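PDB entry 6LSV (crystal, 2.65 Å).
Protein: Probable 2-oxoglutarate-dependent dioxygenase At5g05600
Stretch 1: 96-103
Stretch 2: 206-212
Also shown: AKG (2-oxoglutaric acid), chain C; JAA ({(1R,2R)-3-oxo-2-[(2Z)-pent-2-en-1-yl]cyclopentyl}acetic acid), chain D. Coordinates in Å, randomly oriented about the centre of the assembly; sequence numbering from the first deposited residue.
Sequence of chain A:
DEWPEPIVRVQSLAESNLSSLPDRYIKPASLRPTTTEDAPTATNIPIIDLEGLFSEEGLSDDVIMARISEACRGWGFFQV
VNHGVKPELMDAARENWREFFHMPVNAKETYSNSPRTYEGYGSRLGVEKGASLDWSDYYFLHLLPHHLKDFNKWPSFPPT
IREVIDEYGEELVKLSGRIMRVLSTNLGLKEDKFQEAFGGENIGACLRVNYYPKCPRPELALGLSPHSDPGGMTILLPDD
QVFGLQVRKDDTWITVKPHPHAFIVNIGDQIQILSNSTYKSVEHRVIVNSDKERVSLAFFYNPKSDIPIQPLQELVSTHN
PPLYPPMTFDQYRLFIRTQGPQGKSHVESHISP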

ATOM      1  N   ASN A  96       2.068   3.293 -18.257  1.00 31.96           N
ATOM      2  CA  ASN A  96       0.704   2.932 -18.631  1.00 26.32           C
ATOM      3  C   ASN A  96      -0.304   3.585 -17.695  1.00 32.17           C
ATOM      4  O   ASN A  96      -1.292   4.179 -18.144  1.00 37.37           O
ATOM      5  N   TRP A  97      -0.072   3.484 -16.385  1.00 29.29           N
ATOM      6  CA  TRP A  97      -0.988   4.097 -15.428  1.00 30.39           C
ATOM      7  C   TRP A  97      -0.919   5.617 -15.496  1.00 30.84           C
ATOM      8  O   TRP A  97      -1.952   6.294 -15.408  1.00 29.90           O
ATOM      9  N   ARG A  98       0.283   6.174 -15.658  1.00 29.02           N
ATOM     10  CA  ARG A  98       0.397   7.619 -15.831  1.00 32.05           C
ATOM     11  C   ARG A  98      -0.424   8.090 -17.024  1.00 35.38           C
ATOM     12  O   ARG A  98      -1.085   9.133 -16.958  1.00 32.89           O
ATOM     13  N   GLU A  99      -0.399   7.327 -18.120  1.00 34.46           N
ATOM     14  CA  GLU A  99      -1.207   7.667 -19.287  1.00 31.49           C
ATOM     15  C   GLU A  99      -2.694   7.598 -18.962  1.00 36.39           C
ATOM     16  O   GLU A  99      -3.478   8.440 -19.420  1.00 34.08           O
ATOM     17  N   PHE A 100      -3.100   6.605 -18.169  1.00 36.03           N
ATOM     18  CA  PHE A 100      -4.496   6.508 -17.754  1.00 36.77           C
ATOM     19  C   PHE A 100      -4.924   7.748 -16.979  1.00 34.04           C
ATOM     20  O   PHE A 100      -6.003   8.302 -17.216  1.00 31.97           O
ATOM     21  N   PHE A 101      -4.083   8.206 -16.052  1.00 33.02           N
ATOM     22  CA  PHE A 101      -4.436   9.359 -15.237  1.00 31.09           C
ATOM     23  C   PHE A 101      -4.263  10.682 -15.970  1.00 30.30           C
ATOM     24  O   PHE A 101      -4.808  11.695 -15.520  1.00 38.74           O
ATOM     25  N   HIS A 102      -3.524  10.702 -17.080  1.00 36.32           N
ATOM     26  CA  HIS A 102      -3.441  11.904 -17.902  1.00 37.50           C
ATOM     27  C   HIS A 102      -4.637  12.069 -18.828  1.00 36.73           C
ATOM     28  O   HIS A 102      -4.815  13.154 -19.394  1.00 36.26           O
ATOM     29  N   MET A 103      -5.456  11.028 -18.991  1.00 39.05           N
ATOM     30  CA  MET A 103      -6.737  11.109 -19.679  1.00 34.39           C
ATOM     31  C   MET A 103      -7.599  12.204 -19.066  1.00 38.32           C
ATOM     32  O   MET A 103      -7.425  12.546 -17.889  1.00 37.18           O
ATOM     33  N   CYS A 206      -4.182  -7.746  -4.538  1.00 24.60           N
ATOM     34  CA  CYS A 206      -4.858  -6.625  -5.163  1.00 26.88           C
ATOM     35  C   CYS A 206      -3.846  -5.526  -5.457  1.00 24.51           C
ATOM     36  O   CYS A 206      -2.693  -5.564  -5.016  1.00 20.89           O
ATOM     37  N   LEU A 207      -4.295  -4.550  -6.236  1.00 22.60           N
ATOM     38  CA  LEU A 207      -3.445  -3.489  -6.746  1.00 20.52           C
ATOM     39  C   LEU A 207      -4.167  -2.166  -6.572  1.00 21.04           C
ATOM     40  O   LEU A 207      -5.342  -2.044  -6.928  1.00 24.71           O
ATOM     41  N   ARG A 208      -3.471  -1.187  -6.003  1.00 18.03           N
ATOM     42  CA  ARG A 208      -3.970   0.178  -5.924  1.00 19.49           C
ATOM     43  C   ARG A 208      -2.900   1.101  -6.481  1.00 21.53           C
ATOM     44  O   ARG A 208      -1.764   1.102  -5.995  1.00 21.03           O
ATOM     45  N   VAL A 209      -3.261   1.875  -7.500  1.00 21.88           N
ATOM     46  CA  VAL A 209      -2.364   2.836  -8.129  1.00 24.93           C
ATOM     47  C   VAL A 209      -2.805   4.228  -7.709  1.00 24.13           C
ATOM     48  O   VAL A 209      -3.993   4.559  -7.799  1.00 24.74           O
ATOM     49  N   ASN A 210      -1.855   5.039  -7.254  1.00 24.42           N
ATOM     50  CA  ASN A 210      -2.142   6.341  -6.666  1.00 28.07           C
ATOM     51  C   ASN A 210      -1.635   7.453  -7.573  1.00 27.94           C
ATOM     52  O   ASN A 210      -0.494   7.407  -8.047  1.00 25.10           O
ATOM     53  N   TYR A 211      -2.482   8.453  -7.804  1.00 33.17           N
ATOM     54  CA  TYR A 211      -2.150   9.605  -8.632  1.00 29.59           C
ATOM     55  C   TYR A 211      -2.185  10.848  -7.759  1.00 26.06           C
ATOM     56  O   TYR A 211      -3.228  11.174  -7.186  1.00 29.97           O
ATOM     57  N   TYR A 212      -1.047  11.537  -7.660  1.00 28.96           N
ATOM     58  CA  TYR A 212      -0.915  12.747  -6.853  1.00 25.16           C
ATOM     59  C   TYR A 212      -0.683  13.938  -7.772  1.00 29.26           C
ATOM     60  O   TYR A 212       0.468  14.251  -8.112  1.00 26.37           O
TER

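The apolar centre of this contact is built where one helix turn faces alternate residues of a strand. Trp-97 and Phe-101, four residues apart and so on the same side of the helix, both point toward the strand; Leu-207, Val-209 and Tyr-211 point back toward the helix. Trp-97 and Phe-101 take chi1 m; Leu-207, Val-209 and Tyr-211 take chi1 t.

Val-209 touches both aromatic side chains. Its CG2 lies over one face of the Trp-97 indole, 3.4 Å from Trp-97 CE2, in a CH-pi contact with the five-membered ring. Val-209 CG1 packs against both rings, 3.7 Å from Trp-97 CG and 3.9 Å from Phe-101 CE2. A compact, branched side chain suits this place, because it fills the space beside both rings. Leu-207 extends the contact along the indole, with CD2 4.2 Å from Trp-97 NE1.

Phe-101 and Tyr-211 form a reciprocal pair. Their rings are nearly parallel, with planes at 22°, but slid apart, so that each ring covers the other residue's beta carbon: Tyr-211 CB lies 3.5 Å from Phe-101 CD1, and Phe-101 CB sits over the tyrosine face. Flat rings permit this close layering.

Tyr-211 also carries the contact to its polar edge. Its OH reaches the edge of the His-102 ring, 3.7 Å from His-102 CD2; both side chains find hydrogen bonds elsewhere in the structure, and none crosses between the stretches.

On the strand, Arg-208 and Asn-210 point away from the helix and serve the ligands. Arg-208 NE donates a very short 2.5 Å hydrogen bond to Asn-210 OD1, and Arg-208 NH1 donates to JAA O01 at 3.0 Å. Asn-210, its amide able to accept and donate together, gives ND2 to AKG O2 at 2.8 Å. Tyr-212 OH adds a weak hydrogen bond to AKG O4 at 2.9 Å, fitting a 2-oxoglutarate-dependent dioxygenase.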

ATOM      1  CB  ASN A  96       0.536   1.414 -18.618  1.00 26.48           C
ATOM      2  CG  ASN A  96       0.812   0.788 -19.966  1.00 34.33           C
ATOM      3  OD1 ASN A  96      -0.109   0.392 -20.676  1.00 34.31           O
ATOM      4  ND2 ASN A  96       2.087   0.694 -20.327  1.00 30.87           N
ATOM      5  CB  TRP A  97      -0.688   3.597 -14.015  1.00 23.37           C
ATOM      6  CG  TRP A  97      -1.304   2.259 -13.737  1.00 26.95           C
ATOM      7  CD1 TRP A  97      -0.661   1.055 -13.665  1.00 23.44           C
ATOM      8  CD2 TRP A  97      -2.692   1.985 -13.514  1.00 24.33           C
ATOM      9  NE1 TRP A  97      -1.565   0.051 -13.407  1.00 20.86           N
ATOM     10  CE2 TRP A  97      -2.818   0.597 -13.311  1.00 24.36           C
ATOM     11  CE3 TRP A  97      -3.839   2.781 -13.465  1.00 21.60           C
ATOM     12  CZ2 TRP A  97      -4.044  -0.011 -13.056  1.00 23.14           C
ATOM     13  CZ3 TRP A  97      -5.054   2.175 -13.216  1.00 25.90           C
ATOM     14  CH2 TRP A  97      -5.148   0.792 -13.016  1.00 23.70           C
ATOM     15  CB  ARG A  98       1.862   8.023 -15.998  1.00 34.54           C
ATOM     16  CG  ARG A  98       2.066   9.529 -16.042  1.00 34.97           C
ATOM     17  CD  ARG A  98       3.426   9.908 -16.612  1.00 43.90           C
ATOM     18  NE  ARG A  98       4.541   9.245 -15.936  1.00 37.93           N
ATOM     19  CZ  ARG A  98       4.951   9.533 -14.704  1.00 37.30           C
ATOM     20  NH1 ARG A  98       4.331  10.472 -13.996  1.00 33.44           N
ATOM     21  NH2 ARG A  98       5.980   8.880 -14.179  1.00 33.89           N
ATOM     22  CB  GLU A  99      -0.859   6.734 -20.447  1.00 36.51           C
ATOM     23  CG  GLU A  99      -1.797   6.816 -21.644  1.00 49.63           C
ATOM     24  CD  GLU A  99      -1.718   8.150 -22.370  1.00 67.08           C
ATOM     25  OE1 GLU A  99      -0.759   8.351 -23.147  1.00 66.75           O
ATOM     26  OE2 GLU A  99      -2.618   8.996 -22.166  1.00 58.32           O
ATOM     27  CB  PHE A 100      -4.705   5.247 -16.915  1.00 34.89           C
ATOM     28  CG  PHE A 100      -6.072   5.151 -16.296  1.00 35.64           C
ATOM     29  CD1 PHE A 100      -7.160   4.730 -17.046  1.00 32.55           C
ATOM     30  CD2 PHE A 100      -6.270   5.481 -14.965  1.00 32.51           C
ATOM     31  CE1 PHE A 100      -8.419   4.643 -16.481  1.00 30.11           C
ATOM     32  CE2 PHE A 100      -7.526   5.395 -14.393  1.00 35.83           C
ATOM     33  CZ  PHE A 100      -8.602   4.974 -15.152  1.00 31.88           C
ATOM     34  CB  PHE A 101      -3.615   9.359 -13.948  1.00 31.16           C
ATOM     35  CG  PHE A 101      -4.077   8.343 -12.943  1.00 34.23           C
ATOM     36  CD1 PHE A 101      -5.282   8.509 -12.277  1.00 30.33           C
ATOM     37  CD2 PHE A 101      -3.314   7.216 -12.671  1.00 29.49           C
ATOM     38  CE1 PHE A 101      -5.718   7.575 -11.353  1.00 24.72           C
ATOM     39  CE2 PHE A 101      -3.742   6.277 -11.745  1.00 26.25           C
ATOM     40  CZ  PHE A 101      -4.948   6.457 -11.087  1.00 30.64           C
ATOM     41  CB  HIS A 102      -2.149  11.899 -18.718  1.00 34.10           C
ATOM     42  CG  HIS A 102      -0.935  12.227 -17.908  1.00 41.39           C
ATOM     43  ND1 HIS A 102       0.339  12.217 -18.434  1.00 41.14           N
ATOM     44  CD2 HIS A 102      -0.803  12.570 -16.606  1.00 41.58           C
ATOM     45  CE1 HIS A 102       1.204  12.542 -17.490  1.00 40.89           C
ATOM     46  NE2 HIS A 102       0.537  12.762 -16.371  1.00 38.84           N
ATOM     47  CB  MET A 103      -7.479   9.778 -19.592  1.00 34.38           C
ATOM     48  CG  MET A 103      -7.219   8.820 -20.721  1.00 40.12           C
ATOM     49  SD  MET A 103      -8.682   7.806 -20.959  0.63 60.27           S
ATOM     50  CE  MET A 103      -8.720   6.896 -19.417  1.00 36.90           C
ATOM     51  CB  CYS A 206      -6.025  -6.110  -4.304  1.00 21.25           C
ATOM     52  SG  CYS A 206      -5.726  -6.079  -2.531  1.00 23.01           S
ATOM     53  CB  LEU A 207      -3.106  -3.726  -8.222  1.00 21.44           C
ATOM     54  CG  LEU A 207      -2.245  -2.653  -8.887  1.00 24.46           C
ATOM     55  CD1 LEU A 207      -0.843  -2.662  -8.297  1.00 27.48           C
ATOM     56  CD2 LEU A 207      -2.206  -2.841 -10.402  1.00 21.59           C
ATOM     57  CB  ARG A 208      -4.331   0.582  -4.492  1.00 22.85           C
ATOM     58  CG  ARG A 208      -4.307   2.092  -4.298  1.00 23.11           C
ATOM     59  CD  ARG A 208      -5.167   2.564  -3.149  1.00 22.81           C
ATOM     60  NE  ARG A 208      -4.931   3.980  -2.872  1.00 23.73           N
ATOM     61  CZ  ARG A 208      -5.779   4.769  -2.222  1.00 22.51           C
ATOM     62  NH1 ARG A 208      -6.930   4.284  -1.777  1.00 21.65           N
ATOM     63  NH2 ARG A 208      -5.477   6.044  -2.017  1.00 23.29           N
ATOM     64  CB  VAL A 209      -2.365   2.692  -9.661  1.00 25.09           C
ATOM     65  CG1 VAL A 209      -1.290   3.573 -10.272  1.00 22.21           C
ATOM     66  CG2 VAL A 209      -2.163   1.234 -10.053  1.00 19.17           C
ATOM     67  CB  ASN A 210      -1.504   6.462  -5.281  1.00 25.40           C
ATOM     68  CG  ASN A 210      -2.001   5.408  -4.315  1.00 28.33           C
ATOM     69  OD1 ASN A 210      -3.206   5.224  -4.145  1.00 36.09           O
ATOM     70  ND2 ASN A 210      -1.072   4.703  -3.679  1.00 29.10           N
ATOM     71  CB  TYR A 211      -3.126   9.740  -9.803  1.00 31.34           C
ATOM     72  CG  TYR A 211      -2.789  10.871 -10.750  1.00 36.50           C
ATOM     73  CD1 TYR A 211      -1.476  11.109 -11.136  1.00 33.96           C
ATOM     74  CD2 TYR A 211      -3.782  11.704 -11.255  1.00 32.27           C
ATOM     75  CE1 TYR A 211      -1.159  12.141 -11.998  1.00 37.91           C
ATOM     76  CE2 TYR A 211      -3.473  12.741 -12.120  1.00 34.41           C
ATOM     77  CZ  TYR A 211      -2.160  12.952 -12.488  1.00 37.04           C
ATOM     78  OH  TYR A 211      -1.839  13.977 -13.347  1.00 40.90           O
ATOM     79  CB  TYR A 212       0.232  12.604  -5.847  1.00 29.24           C
ATOM     80  CG  TYR A 212       0.186  11.316  -5.058  1.00 29.19           C
ATOM     81  CD1 TYR A 212      -0.611  11.200  -3.926  1.00 26.98           C
ATOM     82  CD2 TYR A 212       0.930  10.210  -5.453  1.00 29.03           C
ATOM     83  CE1 TYR A 212      -0.664  10.023  -3.204  1.00 26.13           C
ATOM     84  CE2 TYR A 212       0.883   9.028  -4.738  1.00 28.73           C
ATOM     85  CZ  TYR A 212       0.085   8.941  -3.614  1.00 28.05           C
ATOM     86  OH  TYR A 212       0.035   7.768  -2.898  1.00 35.67           O
TER
HETATM   87  C1  AKG C 401       0.114   3.329  -0.663  1.00 34.61           C
HETATM   88  O1  AKG C 401       0.410   2.226  -0.141  1.00 27.05           O
HETATM   89  O2  AKG C 401      -1.014   3.468  -1.212  1.00 45.55           O
HETATM   90  C2  AKG C 401       1.115   4.487  -0.599  1.00 40.34           C
HETATM   91  O5  AKG C 401       1.434   4.905   0.464  1.00 41.48           O
HETATM   92  C3  AKG C 401       1.716   5.120  -1.862  1.00 29.82           C
HETATM   93  C4  AKG C 401       3.174   5.501  -1.589  1.00 37.32           C
HETATM   94  C5  AKG C 401       3.682   6.509  -2.622  1.00 30.38           C
HETATM   95  O3  AKG C 401       4.901   6.553  -2.936  1.00 16.58           O
HETATM   96  O4  AKG C 401       2.871   7.304  -3.159  1.00 36.40           O
HETATM   97  O01 JAA D 402      -7.877   1.481  -1.510  1.00 23.38           O
HETATM   98  O02 JAA D 402      -7.841  -4.399   0.923  1.00 22.94           O
HETATM   99  O03 JAA D 402      -9.709  -3.722   1.804  1.00 28.24           O
HETATM  100  C04 JAA D 402      -8.055  -1.425   0.206  1.00 26.64           C
HETATM  101  C05 JAA D 402      -7.614   0.140   0.251  1.00 25.45           C
HETATM  102  C06 JAA D 402      -9.523  -1.378  -0.293  1.00 23.20           C
HETATM  103  C07 JAA D 402      -9.709  -0.119  -0.831  1.00 22.68           C
HETATM  104  C08 JAA D 402      -8.256   0.639  -0.766  1.00 24.18           C
HETATM  105  C09 JAA D 402      -6.043   0.313   0.069  1.00 26.23           C
HETATM  106  C10 JAA D 402      -7.988  -2.043   1.491  1.00 20.51           C
HETATM  107  C11 JAA D 402      -5.343   0.233   1.427  1.00 27.21           C
HETATM  108  C12 JAA D 402      -8.543  -3.468   1.401  1.00 23.78           C
HETATM  109  C13 JAA D 402      -4.451   1.130   1.803  1.00 24.01           C
HETATM  110  C14 JAA D 402      -4.074   2.301   0.900  1.00 28.82           C
HETATM  111  C15 JAA D 402      -4.209   3.610   1.677  1.00 26.05           C